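Side-chain contacts in alanyl-tRNA synthetase (Aquifex aeolicus, PDB 3G98), which attaches alanine to tRNA(Ala) and probably uses its C-Ala domain to bring editing and aminoacylation together on one tRNA: residues E23-A28 with L87-G92; V39-S44 with D96-A101. All blocks are in the same frame, centred on the assembly; numbering follows the deposited sequence.

Contact 1: E23-A28 with L87-G92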
loop_
_atom_site.group_PDB
_atom_site.type_symbol
_atom_site.label_atom_id
_atom_site.label_comp_id
_atom_site.label_asym_id
_atom_site.label_seq_id
_atom_site.Cartn_x
_atom_site.Cartn_y
_atom_site.Cartn_z
ATOM N N GLU A 23 13.461 -0.331 -3.665
ATOM C CA GLU A 23 13.528 -1.547 -2.859
ATOM C C GLU A 23 12.156 -1.862 -2.254
ATOM O O GLU A 23 11.708 -3.013 -2.228
ATOM C CB GLU A 23 14.570 -1.379 -1.745
ATOM C CG GLU A 23 16.015 -1.369 -2.245
ATOM C CD GLU A 23 17.025 -1.057 -1.145
ATOM O OE1 GLU A 23 16.617 -0.685 -0.018
ATOM O OE2 GLU A 23 18.237 -1.179 -1.418
ATOM N N LEU A 24 11.491 -0.820 -1.772
ATOM C CA LEU A 24 10.153 -0.956 -1.233
ATOM C C LEU A 24 9.202 -1.514 -2.287
ATOM O O LEU A 24 8.420 -2.429 -2.018
ATOM C CB LEU A 24 9.668 0.408 -0.747
ATOM C CG LEU A 24 8.409 0.462 0.098
ATOM C CD1 LEU A 24 8.693 -0.109 1.466
ATOM C CD2 LEU A 24 7.938 1.917 0.187
ATOM N N ARG A 25 9.279 -0.964 -3.495
ATOM C CA ARG A 25 8.463 -1.424 -4.612
ATOM C C ARG A 25 8.730 -2.891 -4.925
ATOM O O ARG A 25 7.801 -3.668 -5.162
ATOM C CB ARG A 25 8.763 -0.585 -5.858
ATOM C CG ARG A 25 7.854 -0.866 -7.032
ATOM C CD ARG A 25 8.411 -0.269 -8.319
ATOM N NE ARG A 25 7.490 -0.506 -9.418
ATOM C CZ ARG A 25 6.474 0.298 -9.717
ATOM N NH1 ARG A 25 6.265 1.400 -9.006
ATOM N NH2 ARG A 25 5.673 0.001 -10.729
ATOM N N ASN A 26 10.005 -3.264 -4.951
ATOM C CA ASN A 26 10.366 -4.640 -5.260
ATOM C C ASN A 26 9.838 -5.601 -4.182
ATOM O O ASN A 26 9.370 -6.700 -4.492
ATOM C CB ASN A 26 11.878 -4.770 -5.448
ATOM C CG ASN A 26 12.369 -4.096 -6.725
ATOM O OD1 ASN A 26 13.556 -3.797 -6.859
ATOM N ND2 ASN A 26 11.452 -3.847 -7.667
ATOM N N LEU A 27 9.885 -5.168 -2.925
ATOM C CA LEU A 27 9.354 -5.969 -1.823
ATOM C C LEU A 27 7.842 -6.172 -1.945
ATOM O O LEU A 27 7.336 -7.290 -1.768
ATOM C CB LEU A 27 9.707 -5.329 -0.473
ATOM C CG LEU A 27 9.236 -6.025 0.813
ATOM C CD1 LEU A 27 9.744 -7.465 0.892
ATOM C CD2 LEU A 27 9.687 -5.249 2.039
ATOM N N ALA A 28 7.122 -5.092 -2.251
ATOM C CA ALA A 28 5.678 -5.170 -2.410
ATOM C C ALA A 28 5.330 -6.097 -3.562
ATOM O O ALA A 28 4.407 -6.902 -3.465
ATOM C CB ALA A 28 5.096 -3.793 -2.644
ATOM N N LEU A 87 -0.109 -2.564 -9.229
ATOM C CA LEU A 87 1.034 -2.010 -8.501
ATOM C C LEU A 87 1.170 -0.496 -8.715
ATOM O O LEU A 87 1.350 -0.009 -9.844
ATOM C CB LEU A 87 2.326 -2.722 -8.909
ATOM C CG LEU A 87 3.592 -2.463 -8.082
ATOM C CD1 LEU A 87 3.436 -2.982 -6.654
ATOM C CD2 LEU A 87 4.820 -3.082 -8.747
ATOM N N ALA A 88 1.106 0.243 -7.617
ATOM C CA ALA A 88 1.178 1.710 -7.670
ATOM C C ALA A 88 2.015 2.242 -6.503
ATOM O O ALA A 88 2.198 1.552 -5.505
ATOM C CB ALA A 88 -0.226 2.299 -7.637
ATOM N N GLN A 89 2.521 3.469 -6.628
ATOM C CA GLN A 89 3.476 4.002 -5.658
ATOM C C GLN A 89 3.352 5.518 -5.563
ATOM O O GLN A 89 2.915 6.173 -6.514
ATOM C CB GLN A 89 4.903 3.591 -6.069
ATOM C CG GLN A 89 6.046 4.129 -5.208
ATOM C CD GLN A 89 7.352 3.362 -5.442
ATOM O OE1 GLN A 89 7.582 2.828 -6.529
ATOM N NE2 GLN A 89 8.198 3.294 -4.416
ATOM N N GLY A 90 3.734 6.074 -4.418
ATOM C CA GLY A 90 3.674 7.523 -4.233
ATOM C C GLY A 90 4.568 8.015 -3.109
ATOM O O GLY A 90 5.184 7.221 -2.382
ATOM N N GLY A 91 4.643 9.335 -2.976
ATOM C CA GLY A 91 5.393 9.957 -1.894
ATOM C C GLY A 91 4.508 10.972 -1.200
ATOM O O GLY A 91 3.558 11.495 -1.799
ATOM N N GLY A 92 4.804 11.237 0.066
ATOM C CA GLY A 92 3.989 12.135 0.871
ATOM C C GLY A 92 4.780 12.792 1.982
ATOM O O GLY A 92 5.963 12.492 2.170
HETATM O O HOH W 1 3.169 0.193 -11.803
#

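Contact 2: V39-S44 with D96-A101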
loop_
_atom_site.group_PDB
_atom_site.type_symbol
_atom_site.label_atom_id
_atom_site.label_comp_id
_atom_site.label_asym_id
_atom_site.label_seq_id
_atom_site.Cartn_x
_atom_site.Cartn_y
_atom_site.Cartn_z
ATOM N N VAL A 39 -3.258 -8.131 -0.776
ATOM C CA VAL A 39 -3.151 -6.689 -0.920
ATOM C C VAL A 39 -1.992 -6.273 -0.019
ATOM O O VAL A 39 -1.967 -6.601 1.164
ATOM C CB VAL A 39 -4.449 -5.947 -0.473
ATOM C CG1 VAL A 39 -4.296 -4.436 -0.668
ATOM C CG2 VAL A 39 -5.677 -6.461 -1.236
ATOM N N VAL A 40 -1.020 -5.568 -0.580
ATOM C CA VAL A 40 0.170 -5.188 0.179
ATOM C C VAL A 40 0.240 -3.675 0.251
ATOM O O VAL A 40 0.213 -2.997 -0.781
ATOM C CB VAL A 40 1.446 -5.716 -0.502
ATOM C CG1 VAL A 40 2.691 -5.325 0.288
ATOM C CG2 VAL A 40 1.355 -7.225 -0.710
ATOM N N PHE A 41 0.304 -3.138 1.466
ATOM C CA PHE A 41 0.454 -1.697 1.642
ATOM C C PHE A 41 1.641 -1.455 2.544
ATOM O O PHE A 41 1.555 -1.603 3.761
ATOM C CB PHE A 41 -0.837 -1.096 2.218
ATOM C CG PHE A 41 -0.755 0.376 2.553
ATOM C CD1 PHE A 41 -0.094 1.277 1.717
ATOM C CD2 PHE A 41 -1.374 0.863 3.699
ATOM C CE1 PHE A 41 -0.043 2.640 2.033
ATOM C CE2 PHE A 41 -1.336 2.215 4.009
ATOM C CZ PHE A 41 -0.659 3.102 3.176
ATOM N N ILE A 42 2.775 -1.117 1.948
ATOM C CA ILE A 42 3.965 -0.900 2.759
ATOM C C ILE A 42 4.526 0.480 2.495
ATOM O O ILE A 42 4.291 1.079 1.443
ATOM C CB ILE A 42 5.050 -1.984 2.559
ATOM C CG1 ILE A 42 5.510 -2.035 1.100
ATOM C CG2 ILE A 42 4.541 -3.345 3.044
ATOM C CD1 ILE A 42 6.634 -3.043 0.841
ATOM N N ALA A 43 5.259 0.983 3.470
ATOM C CA ALA A 43 5.752 2.341 3.399
ATOM C C ALA A 43 7.151 2.397 3.986
ATOM O O ALA A 43 7.563 1.499 4.735
ATOM C CB ALA A 43 4.825 3.267 4.152
ATOM N N SER A 44 7.876 3.456 3.636
ATOM C CA SER A 44 9.203 3.691 4.189
ATOM C C SER A 44 9.286 5.125 4.660
ATOM O O SER A 44 9.039 6.056 3.886
ATOM C CB SER A 44 10.275 3.450 3.141
ATOM O OG SER A 44 11.557 3.807 3.643
ATOM N N ASP A 96 3.721 10.251 10.057
ATOM C CA ASP A 96 3.002 9.904 11.285
ATOM C C ASP A 96 1.564 9.481 11.028
ATOM O O ASP A 96 0.871 9.025 11.940
ATOM C CB ASP A 96 3.023 11.073 12.265
ATOM C CG ASP A 96 4.382 11.285 12.876
ATOM O OD1 ASP A 96 5.213 10.352 12.833
ATOM O OD2 ASP A 96 4.620 12.391 13.400
ATOM N N LYS A 97 1.114 9.636 9.789
ATOM C CA LYS A 97 -0.267 9.326 9.452
ATOM C C LYS A 97 -0.456 7.937 8.828
ATOM O O LYS A 97 -1.528 7.621 8.323
ATOM C CB LYS A 97 -0.856 10.419 8.562
ATOM C CG LYS A 97 -1.100 11.731 9.315
ATOM C CD LYS A 97 -1.838 12.757 8.461
ATOM C CE LYS A 97 -3.307 12.381 8.239
ATOM N NZ LYS A 97 -3.925 13.168 7.114
ATOM N N PHE A 98 0.567 7.095 8.902
ATOM C CA PHE A 98 0.452 5.738 8.357
ATOM C C PHE A 98 -0.667 4.897 8.993
ATOM O O PHE A 98 -1.434 4.251 8.277
ATOM C CB PHE A 98 1.788 4.993 8.427
ATOM C CG PHE A 98 1.737 3.598 7.856
ATOM C CD1 PHE A 98 1.655 2.491 8.695
ATOM C CD2 PHE A 98 1.778 3.397 6.486
ATOM C CE1 PHE A 98 1.617 1.204 8.173
ATOM C CE2 PHE A 98 1.736 2.107 5.951
ATOM C CZ PHE A 98 1.658 1.012 6.802
ATOM N N PRO A 99 -0.760 4.887 10.335
ATOM C CA PRO A 99 -1.851 4.125 10.952
ATOM C C PRO A 99 -3.234 4.543 10.431
ATOM O O PRO A 99 -4.103 3.693 10.212
ATOM C CB PRO A 99 -1.703 4.445 12.443
ATOM C CG PRO A 99 -0.268 4.803 12.613
ATOM C CD PRO A 99 0.113 5.514 11.344
ATOM N N GLU A 100 -3.431 5.843 10.232
ATOM C CA GLU A 100 -4.695 6.359 9.719
ATOM C C GLU A 100 -4.916 5.929 8.257
ATOM O O GLU A 100 -6.043 5.624 7.843
ATOM C CB GLU A 100 -4.737 7.880 9.858
ATOM C CG GLU A 100 -4.900 8.388 11.301
ATOM C CD GLU A 100 -3.678 8.176 12.205
ATOM O OE1 GLU A 100 -2.539 8.014 11.707
ATOM O OE2 GLU A 100 -3.864 8.175 13.440
ATOM N N ALA A 101 -3.840 5.895 7.480
ATOM C CA ALA A 101 -3.918 5.405 6.097
ATOM C C ALA A 101 -4.303 3.923 6.064
ATOM O O ALA A 101 -5.078 3.492 5.195
ATOM C CB ALA A 101 -2.587 5.632 5.366
#

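Contact 1: E23-A28 with L87-G92
Arg25 reaches from helix 21-31 to strand 87-92 and meets Gln89 and Leu87 there. Its chain runs extended from CG to NE, with CG anti to the backbone N (chi1 -173°). This carries the guanidinium beyond the helix to the strand. These three side chains form the closely packed part. Arg25 NH1 donates to Gln89 OE1 at 3.1 Å, with an N-H...O angle of 155°. The acceptor lies in the guanidinium plane, at its edge, and the donor is tilted 18° from the carbonyl plane of Gln89. The other end of that amide is gripped as well. Gln89 NE2 bonds to Asn51 OD1 and to Pro21 O, which probably holds the amide with OE1 facing the arginine. Leu87 packs over one face of the guanidinium, and its CD2 is 3.8 Å from Arg25 NH2. Ala28 CB makes a looser apolar touch with Leu87 CD1, at 4.4 Å. Both side chains also rest on Val53 of the neighbouring strand. The solvent-linked side is at NH2. A water bridges Arg25 NH2 and Leu87 O, 2.7 Å from each, but its bond to NH2 is weak. The helix runs roughly antiparallel to the strand, with 9.8 Å between the axes of the two segments. Ala88 points the other way, to helix 66-76. This is the helix-on-sheet packing of a layered alpha-beta fold, here within the DHHA1 domain.

Contact 2: V39-S44 with D96-A101
Phe41 and Phe98 both hold CG anti to the backbone N, with chi1 of 175° and -179°. This brings each ring to the other segment, between strand 39-44 and the start of helix 98-110. The rings slide past each other in opposite directions. Their planes are 30° apart and their centroids 5.1 Å, so they overlap little. Phe98 CE2 sits over one face of Phe41, toward the rim, and is 3.6 Å from Phe41 CE2. Ala43 CB lies 3.8 Å from Phe98 CE2, and as near to Phe98 CD2. One turn further along the helix, Ala101 CB approaches the edge of the Phe41 ring, 3.9 Å from Phe41 CZ. Phe52 and Ile54 of strand 49-56 also touch Phe41, while Val15 of strand 9-17 touches Ala43 and Phe98. Lys97 takes the N-cap position of the helix. Just before it, Asp96 forms a salt bridge with Arg45, joining the helix start to the end of the strand. All four touching residues are buried, and their side chains meet through carbon alone. The contact between these segments therefore rests on van der Waals and hydrophobic packing, including an offset pair of phenylalanine rings that barely overlap.

How the contacts relate
From the N terminus, the chain passes strands 2-6 and 9-17 and enters helix 21-31, the first half of contact 1. Strand 38-46 follows and supplies the first half of contact 2. After strand 49-56 and helix 66-76, strand 87-92 closes contact 1 over a loop of 58 residues. Helix 98-110 then closes contact 2 over 51. The two loops cross, since their segments alternate along the chain. Their centres are 11 Å apart. Ile42 and Leu24 join them directly: Ile42 CD1 lies 3.4 Å from Leu24 O. Together they tie helices 21-31 and 98-110 to opposite faces of one mixed sheet, with strand 38-46 between them.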